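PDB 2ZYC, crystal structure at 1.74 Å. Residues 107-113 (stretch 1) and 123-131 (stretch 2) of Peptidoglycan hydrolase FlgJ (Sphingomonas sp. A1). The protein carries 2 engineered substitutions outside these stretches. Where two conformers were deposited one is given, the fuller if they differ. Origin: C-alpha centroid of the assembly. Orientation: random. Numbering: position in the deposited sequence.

Stretch 1 (107-113) PRYAKVA
Stretch 2 123-131: RALQEGGYA

The centre of the contact is apolar and small. Val-112 (chi1 173°, t) sets CG2 3.8 Å from Ala-124 CB and 4.0 Å from Leu-125 CD2. The CB of Ala-124 points toward stretch 1 and also lies 3.6 Å from Lys-111 O, 3.7 Å from Val-112 N and 3.9 Å from Lys-111 CB, so a single methyl packs against both backbone and side chains. Leu-125 (chi1 -72°, m; chi2 169°, t) starts sideways, but its end comes nearer: CD2 is 4.2 Å from Tyr-109 CD1, which joins the valine to the aromatic part of the contact.

Tyr-109 (chi1 -65°, m; chi2 -69°) gives up more area than any other residue here, 81 Å² of the 423 Å² buried in total. Its CB leaves sideways, and the ring then runs along the end of the helix. CE1 lies 3.6 Å from Leu-125 O, which sits at the ring edge near its plane, 3.7 Å from Gly-128 CA, and 3.9 Å from Tyr-130 CB. This close passage depends on Gly-128: an ideal CB there would point toward stretch 1 and fall 2.3 Å from Tyr-109 CD1, a clash, and 3.1 Å from Arg-108 O.

The backbones run in opposite directions, as the register shows: Arg-108 CA is 4.5 Å from Gly-128 CA, and Val-112 CA is 5.2 Å from Ala-124 CA. Stretch 1 opens with a 3-10 segment at 107-108, where Ala-110 N donates to Pro-107 O (3.0 Å). A type I turn follows from Tyr-109 to Val-112, with Val-112 N donating to Tyr-109 O (3.0 Å); Ala-113 then turns extended (phi/psi -55/134). In stretch 2 a helix already under way continues through 123-127, with Glu-127 N bonded to Arg-123 O at 2.9 Å. A Schellman motif follows: Gly-129 N donates to Gln-126 O and Tyr-130 N to Leu-125 O, both at 3.0 Å. Gly-129 has phi/psi 86/25, where a CB would jam against the preceding carbonyl, so this position calls for glycine on backbone grounds alone.

No direct hydrogen bond crosses the contact. Tyr-109 OH comes within 3.4 Å of Tyr-130 N, but the angle is poor, and that nitrogen already donates to Leu-125 O. Water supplies the polar links instead. One water donates to Arg-108 O (2.7 Å) and Ala-124 O (3.0 Å) while accepting from Lys-111 N (3.2 Å). A second donates to Arg-108 O (2.8 Å) and Glu-127 OE2 (3.2 Å). A third donates to Gly-128 O (2.8 Å) and hydrogen-bonds Tyr-109 OH (2.6 Å).

At the exposed edge, Arg-108 (p, t, p; chi4 166°) brings CD 3.2 Å from Gly-128 O. Lys-111 (m, m, t, t) passes CG 3.9 Å from Glu-127 OE2, but its end leads away, so the opposite charges form no salt bridge. Glu-127 is t, t, with chi3 -39°.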

# COMPACT_ATOMS: atom_id res chain seq x y z
N PRO A 107 -3.47 -9.70 -14.97
CA PRO A 107 -4.90 -9.97 -15.15
C PRO A 107 -5.69 -10.32 -13.87
O PRO A 107 -6.88 -10.02 -13.79
CB PRO A 107 -4.91 -11.14 -16.13
CG PRO A 107 -3.67 -10.93 -16.94
CD PRO A 107 -2.66 -10.49 -15.92
N ARG A 108 -5.05 -10.96 -12.89
CA ARG A 108 -5.75 -11.30 -11.65
C ARG A 108 -6.28 -10.06 -10.92
O ARG A 108 -7.29 -10.13 -10.21
CB ARG A 108 -4.89 -12.15 -10.70
CG ARG A 108 -3.58 -11.51 -10.29
CD ARG A 108 -2.67 -12.47 -9.50
NE ARG A 108 -2.35 -13.68 -10.26
CZ ARG A 108 -1.38 -14.55 -9.95
NH1 ARG A 108 -0.62 -14.36 -8.87
NH2 ARG A 108 -1.17 -15.61 -10.72
N TYR A 109 -5.60 -8.93 -11.12
CA TYR A 109 -5.99 -7.65 -10.51
C TYR A 109 -6.81 -6.74 -11.44
O TYR A 109 -6.99 -5.55 -11.16
CB TYR A 109 -4.75 -6.89 -10.00
CG TYR A 109 -4.03 -7.57 -8.87
CD1 TYR A 109 -4.62 -7.67 -7.61
CD2 TYR A 109 -2.76 -8.12 -9.04
CE1 TYR A 109 -3.96 -8.31 -6.56
CE2 TYR A 109 -2.10 -8.76 -8.00
CZ TYR A 109 -2.70 -8.85 -6.76
OH TYR A 109 -2.05 -9.48 -5.73
N ALA A 110 -7.32 -7.30 -12.54
CA ALA A 110 -8.01 -6.50 -13.57
C ALA A 110 -9.22 -5.74 -13.04
O ALA A 110 -9.61 -4.72 -13.61
CB ALA A 110 -8.41 -7.38 -14.75
N LYS A 111 -9.81 -6.23 -11.95
CA LYS A 111 -11.00 -5.62 -11.36
C LYS A 111 -10.71 -4.37 -10.51
O LYS A 111 -11.62 -3.64 -10.13
CB LYS A 111 -11.79 -6.66 -10.56
CG LYS A 111 -12.59 -7.64 -11.43
CD LYS A 111 -13.71 -6.91 -12.16
CE LYS A 111 -14.52 -7.83 -13.06
NZ LYS A 111 -15.81 -7.18 -13.47
N VAL A 112 -9.43 -4.13 -10.21
CA VAL A 112 -9.06 -2.95 -9.43
C VAL A 112 -9.35 -1.63 -10.15
O VAL A 112 -9.93 -0.71 -9.57
CB VAL A 112 -7.58 -3.01 -8.99
CG1 VAL A 112 -7.15 -1.70 -8.33
CG2 VAL A 112 -7.36 -4.16 -8.04
N ALA A 113 -8.95 -1.54 -11.42
CA ALA A 113 -9.06 -0.28 -12.15
C ALA A 113 -10.48 0.25 -12.15
O ALA A 113 -11.43 -0.49 -12.37
CB ALA A 113 -8.56 -0.45 -13.58
N ARG A 123 -12.05 -5.60 -2.16
CA ARG A 123 -12.54 -6.87 -2.70
C ARG A 123 -11.81 -7.26 -3.99
O ARG A 123 -11.48 -8.43 -4.18
CB ARG A 123 -14.05 -6.83 -2.94
CG ARG A 123 -14.91 -6.77 -1.66
CD ARG A 123 -16.41 -6.99 -1.93
NE ARG A 123 -16.91 -6.30 -3.13
CZ ARG A 123 -17.53 -5.13 -3.14
NH1 ARG A 123 -17.74 -4.45 -2.01
NH2 ARG A 123 -17.94 -4.61 -4.29
N ALA A 124 -11.55 -6.28 -4.86
CA ALA A 124 -10.82 -6.52 -6.12
C ALA A 124 -9.38 -6.99 -5.87
O ALA A 124 -8.88 -7.88 -6.57
CB ALA A 124 -10.83 -5.28 -7.01
N LEU A 125 -8.73 -6.41 -4.86
CA LEU A 125 -7.39 -6.85 -4.46
C LEU A 125 -7.44 -8.27 -3.90
O LEU A 125 -6.59 -9.10 -4.24
CB LEU A 125 -6.82 -5.92 -3.39
CG LEU A 125 -6.38 -4.54 -3.85
CD1 LEU A 125 -6.09 -3.70 -2.61
CD2 LEU A 125 -5.15 -4.63 -4.76
N GLN A 126 -8.42 -8.54 -3.05
CA GLN A 126 -8.58 -9.87 -2.46
C GLN A 126 -8.83 -10.94 -3.53
O GLN A 126 -8.27 -12.03 -3.46
CB GLN A 126 -9.69 -9.86 -1.42
CG GLN A 126 -9.56 -10.96 -0.39
CD GLN A 126 -10.36 -10.68 0.86
OE1 GLN A 126 -10.68 -9.53 1.16
NE2 GLN A 126 -10.71 -11.74 1.59
N GLU A 127 -9.66 -10.61 -4.52
CA GLU A 127 -9.90 -11.53 -5.65
C GLU A 127 -8.62 -11.84 -6.42
O GLU A 127 -8.40 -12.97 -6.88
CB GLU A 127 -10.97 -10.97 -6.60
CG GLU A 127 -11.16 -11.79 -7.89
CD GLU A 127 -12.14 -11.14 -8.87
OE1 GLU A 127 -13.16 -10.59 -8.42
OE2 GLU A 127 -11.88 -11.21 -10.09
N GLY A 128 -7.77 -10.83 -6.57
CA GLY A 128 -6.48 -10.98 -7.21
C GLY A 128 -5.49 -11.80 -6.40
O GLY A 128 -4.44 -12.16 -6.91
N GLY A 129 -5.82 -12.08 -5.13
CA GLY A 129 -4.94 -12.81 -4.23
C GLY A 129 -3.92 -11.96 -3.50
O GLY A 129 -2.86 -12.45 -3.09
N TYR A 130 -4.22 -10.67 -3.33
CA TYR A 130 -3.28 -9.82 -2.60
C TYR A 130 -3.11 -10.33 -1.17
O TYR A 130 -1.99 -10.43 -0.66
CB TYR A 130 -3.70 -8.33 -2.62
CG TYR A 130 -2.82 -7.53 -1.69
CD1 TYR A 130 -1.54 -7.15 -2.08
CD2 TYR A 130 -3.25 -7.22 -0.40
CE1 TYR A 130 -0.71 -6.45 -1.21
CE2 TYR A 130 -2.43 -6.52 0.48
CZ TYR A 130 -1.17 -6.14 0.06
OH TYR A 130 -0.35 -5.46 0.92
N ALA A 131 -4.25 -10.64 -0.54
CA ALA A 131 -4.32 -11.22 0.80
C ALA A 131 -5.56 -12.10 0.85
O ALA A 131 -6.53 -11.83 0.14
CB ALA A 131 -4.42 -10.13 1.85
O HOH W 1 -9.10 -8.24 -9.50
O HOH W 2 -8.91 -12.34 -10.49
O HOH W 3 -1.76 -11.96 -6.27